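Local structure of tryptophan--tRNA ligase (Campylobacter jejuni subsp. jejuni, 3TZL) at residues M39-Y44 and F79-D84. The protein probably catalyses the ATP-dependent attachment of tryptophan to its cognate tRNA, working as a homodimeric class I aminoacyl-tRNA synthetase. Sequence-based numbering, arbitrary orientation.
Sequences MFIANY and FWLQSD. With TRP (tryptophan), chain J.
Strands 36-41 and 78-81 are parallel neighbours in the Rossmann-type nucleotide-binding fold of a class I synthetase, and here their C-terminal ends meet beside the bound tryptophan. The main chains are laced in parallel register: W80 N donates to M39 O, I41 N to W80 O at 2.9 Å, and Q82 N to I41 O, all near the carbonyl planes. I41 O takes a second bond from N43 N, closing an inverse gamma turn centred on A42 that swings the chain out of the strand.

On the face carrying F40 and W80, both side chains take the crowded chi1 position between backbone N and carbonyl carbon and run side by side. F40 CB sits over the six-membered ring of W80, 3.6 Å from its centroid, a CH-pi contact for which the broad, flat indole offers ample surface. The F40 ring reaches on to the ligand, whose NE1 lies at the ring edge, 3.5 Å from CZ. On the face carrying M39, I41, F79 and L81 the contacts between the strands are apolar: I41 CD1 meets F79 CZ, and I41 CB meets L81 CD1, while helix 53-70 packs against them.

Beyond the strands, amides take over. Q82, extended with CG anti to its backbone N (chi1 -172°), sends OE1 to Y44 N at 2.8 Å, the donor lying above the carbonyl plane; its NE2 bonds D134, a probable tryptophan-binding residue. Glutamine has the reach and both polar groups to serve the two at once, tying the main chain at Y44 to the tryptophan pocket. Y44 lays its ring over S83 CB, and its hydroxyl bonds E90 of the second subunit. The shorter N43 sets acceptor and donor against one serine: OD1 accepts from S83 N along a lone pair, and ND2 donates to S83 OG at 2.8 Å, just 1° out of the amide plane.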
loop_
_atom_site.group_PDB
_atom_site.type_symbol
_atom_site.label_atom_id
_atom_site.label_comp_id
_atom_site.label_asym_id
_atom_site.label_seq_id
_atom_site.Cartn_x
_atom_site.Cartn_y
_atom_site.Cartn_z
HETATM N N MSE B 39 -3.811 13.210 -16.172
HETATM C CA MSE B 39 -3.384 11.952 -16.778
HETATM C C MSE B 39 -2.092 11.546 -16.123
HETATM O O MSE B 39 -1.197 12.376 -15.960
HETATM C CB MSE B 39 -3.151 12.112 -18.284
HETATM C CG MSE B 39 -4.420 12.140 -19.149
HETATM SE SE MSE B 39 -4.211 13.419 -20.608
HETATM C CE MSE B 39 -3.881 14.887 -19.375
ATOM N N PHE B 40 -1.978 10.276 -15.747
ATOM C CA PHE B 40 -0.746 9.820 -15.133
ATOM C C PHE B 40 -0.314 8.499 -15.731
ATOM O O PHE B 40 -1.156 7.713 -16.169
ATOM C CB PHE B 40 -0.884 9.709 -13.609
ATOM C CG PHE B 40 -1.930 8.724 -13.160
ATOM C CD1 PHE B 40 -1.579 7.414 -12.877
ATOM C CD2 PHE B 40 -3.259 9.109 -13.027
ATOM C CE1 PHE B 40 -2.529 6.499 -12.476
ATOM C CE2 PHE B 40 -4.230 8.196 -12.620
ATOM C CZ PHE B 40 -3.861 6.886 -12.343
ATOM N N ILE B 41 1.002 8.292 -15.783
ATOM C CA ILE B 41 1.572 7.015 -16.170
ATOM C C ILE B 41 1.472 6.102 -14.948
ATOM O O ILE B 41 2.112 6.344 -13.935
ATOM C CB ILE B 41 3.063 7.156 -16.555
ATOM C CG1 ILE B 41 3.242 8.212 -17.657
ATOM C CG2 ILE B 41 3.631 5.812 -17.014
ATOM C CD1 ILE B 41 2.503 7.851 -18.925
ATOM N N ALA B 42 0.669 5.058 -15.048
ATOM C CA ALA B 42 0.323 4.260 -13.881
ATOM C C ALA B 42 1.395 3.243 -13.633
ATOM O O ALA B 42 1.169 2.061 -13.842
ATOM C CB ALA B 42 -1.020 3.553 -14.103
ATOM N N ASN B 43 2.560 3.687 -13.182
ATOM C CA ASN B 43 3.666 2.750 -13.025
ATOM C C ASN B 43 3.567 1.802 -11.821
ATOM O O ASN B 43 4.134 0.709 -11.875
ATOM C CB ASN B 43 5.056 3.428 -13.141
ATOM C CG ASN B 43 5.362 4.411 -12.013
ATOM O OD1 ASN B 43 4.480 5.104 -11.515
ATOM N ND2 ASN B 43 6.645 4.501 -11.639
ATOM N N TYR B 44 2.862 2.186 -10.750
ATOM C CA TYR B 44 2.687 1.222 -9.635
ATOM C C TYR B 44 1.910 0.028 -10.150
ATOM O O TYR B 44 2.264 -1.117 -9.889
ATOM C CB TYR B 44 1.951 1.824 -8.430
ATOM C CG TYR B 44 2.792 2.721 -7.547
ATOM C CD1 TYR B 44 4.107 2.412 -7.245
ATOM C CD2 TYR B 44 2.256 3.881 -7.012
ATOM C CE1 TYR B 44 4.858 3.238 -6.413
ATOM C CE2 TYR B 44 2.990 4.711 -6.200
ATOM C CZ TYR B 44 4.285 4.396 -5.903
ATOM O OH TYR B 44 4.991 5.249 -5.078
ATOM N N PHE B 79 -0.081 16.172 -15.821
ATOM C CA PHE B 79 0.482 14.940 -16.354
ATOM C C PHE B 79 1.710 14.502 -15.565
ATOM O O PHE B 79 2.720 15.190 -15.547
ATOM C CB PHE B 79 0.852 15.151 -17.818
ATOM C CG PHE B 79 1.485 13.954 -18.466
ATOM C CD1 PHE B 79 0.736 12.820 -18.741
ATOM C CD2 PHE B 79 2.826 13.974 -18.827
ATOM C CE1 PHE B 79 1.314 11.717 -19.352
ATOM C CE2 PHE B 79 3.410 12.873 -19.447
ATOM C CZ PHE B 79 2.648 11.744 -19.709
ATOM N N TRP B 80 1.628 13.341 -14.933
ATOM C CA TRP B 80 2.687 12.926 -14.036
ATOM C C TRP B 80 2.854 11.421 -14.018
ATOM O O TRP B 80 2.075 10.691 -14.611
ATOM C CB TRP B 80 2.443 13.473 -12.612
ATOM C CG TRP B 80 1.395 12.766 -11.803
ATOM C CD1 TRP B 80 1.607 11.883 -10.785
ATOM C CD2 TRP B 80 -0.032 12.899 -11.928
ATOM N NE1 TRP B 80 0.403 11.456 -10.271
ATOM C CE2 TRP B 80 -0.617 12.062 -10.960
ATOM C CE3 TRP B 80 -0.869 13.637 -12.774
ATOM C CZ2 TRP B 80 -2.001 11.949 -10.803
ATOM C CZ3 TRP B 80 -2.242 13.523 -12.618
ATOM C CH2 TRP B 80 -2.794 12.681 -11.642
ATOM N N LEU B 81 3.925 10.986 -13.371
ATOM C CA LEU B 81 4.251 9.581 -13.191
ATOM C C LEU B 81 3.741 9.200 -11.806
ATOM O O LEU B 81 4.104 9.821 -10.818
ATOM C CB LEU B 81 5.764 9.399 -13.251
ATOM C CG LEU B 81 6.359 8.006 -13.043
ATOM C CD1 LEU B 81 5.961 7.134 -14.202
ATOM C CD2 LEU B 81 7.879 8.114 -12.945
ATOM N N GLN B 82 2.899 8.184 -11.748
ATOM C CA GLN B 82 2.139 7.865 -10.542
ATOM C C GLN B 82 2.993 7.825 -9.270
ATOM O O GLN B 82 2.652 8.418 -8.252
ATOM C CB GLN B 82 1.480 6.511 -10.740
ATOM C CG GLN B 82 0.510 6.116 -9.653
ATOM C CD GLN B 82 0.032 4.718 -9.863
ATOM O OE1 GLN B 82 0.663 3.945 -10.595
ATOM N NE2 GLN B 82 -1.097 4.381 -9.259
ATOM N N SER B 83 4.118 7.135 -9.353
ATOM C CA SER B 83 5.031 6.975 -8.226
ATOM C C SER B 83 5.750 8.248 -7.760
ATOM O O SER B 83 6.487 8.199 -6.776
ATOM C CB SER B 83 6.068 5.924 -8.586
ATOM O OG SER B 83 6.924 6.420 -9.593
ATOM N N ASP B 84 5.559 9.384 -8.434
ATOM C CA ASP B 84 6.189 10.614 -7.954
ATOM C C ASP B 84 5.300 11.272 -6.915
ATOM O O ASP B 84 5.739 12.169 -6.197
ATOM C CB ASP B 84 6.474 11.625 -9.081
ATOM C CG ASP B 84 7.675 11.239 -9.951
ATOM O OD1 ASP B 84 8.546 10.468 -9.501
ATOM O OD2 ASP B 84 7.749 11.728 -11.101
HETATM N N TRP J . -6.466 0.158 -14.536
HETATM C CA TRP J . -6.257 1.057 -15.675
HETATM C C TRP J . -5.936 0.270 -16.939
HETATM O O TRP J . -5.933 0.814 -18.049
HETATM C CB TRP J . -5.140 2.074 -15.380
HETATM C CG TRP J . -5.448 2.921 -14.182
HETATM C CD1 TRP J . -4.836 2.888 -12.957
HETATM C CD2 TRP J . -6.487 3.895 -14.091
HETATM N NE1 TRP J . -5.427 3.806 -12.110
HETATM C CE2 TRP J . -6.449 4.430 -12.783
HETATM C CE3 TRP J . -7.450 4.370 -14.992
HETATM C CZ2 TRP J . -7.331 5.427 -12.361
HETATM C CZ3 TRP J . -8.331 5.357 -14.568
HETATM C CH2 TRP J . -8.259 5.877 -13.267
HETATM O OXT TRP J . -5.675 -0.932 -16.859
#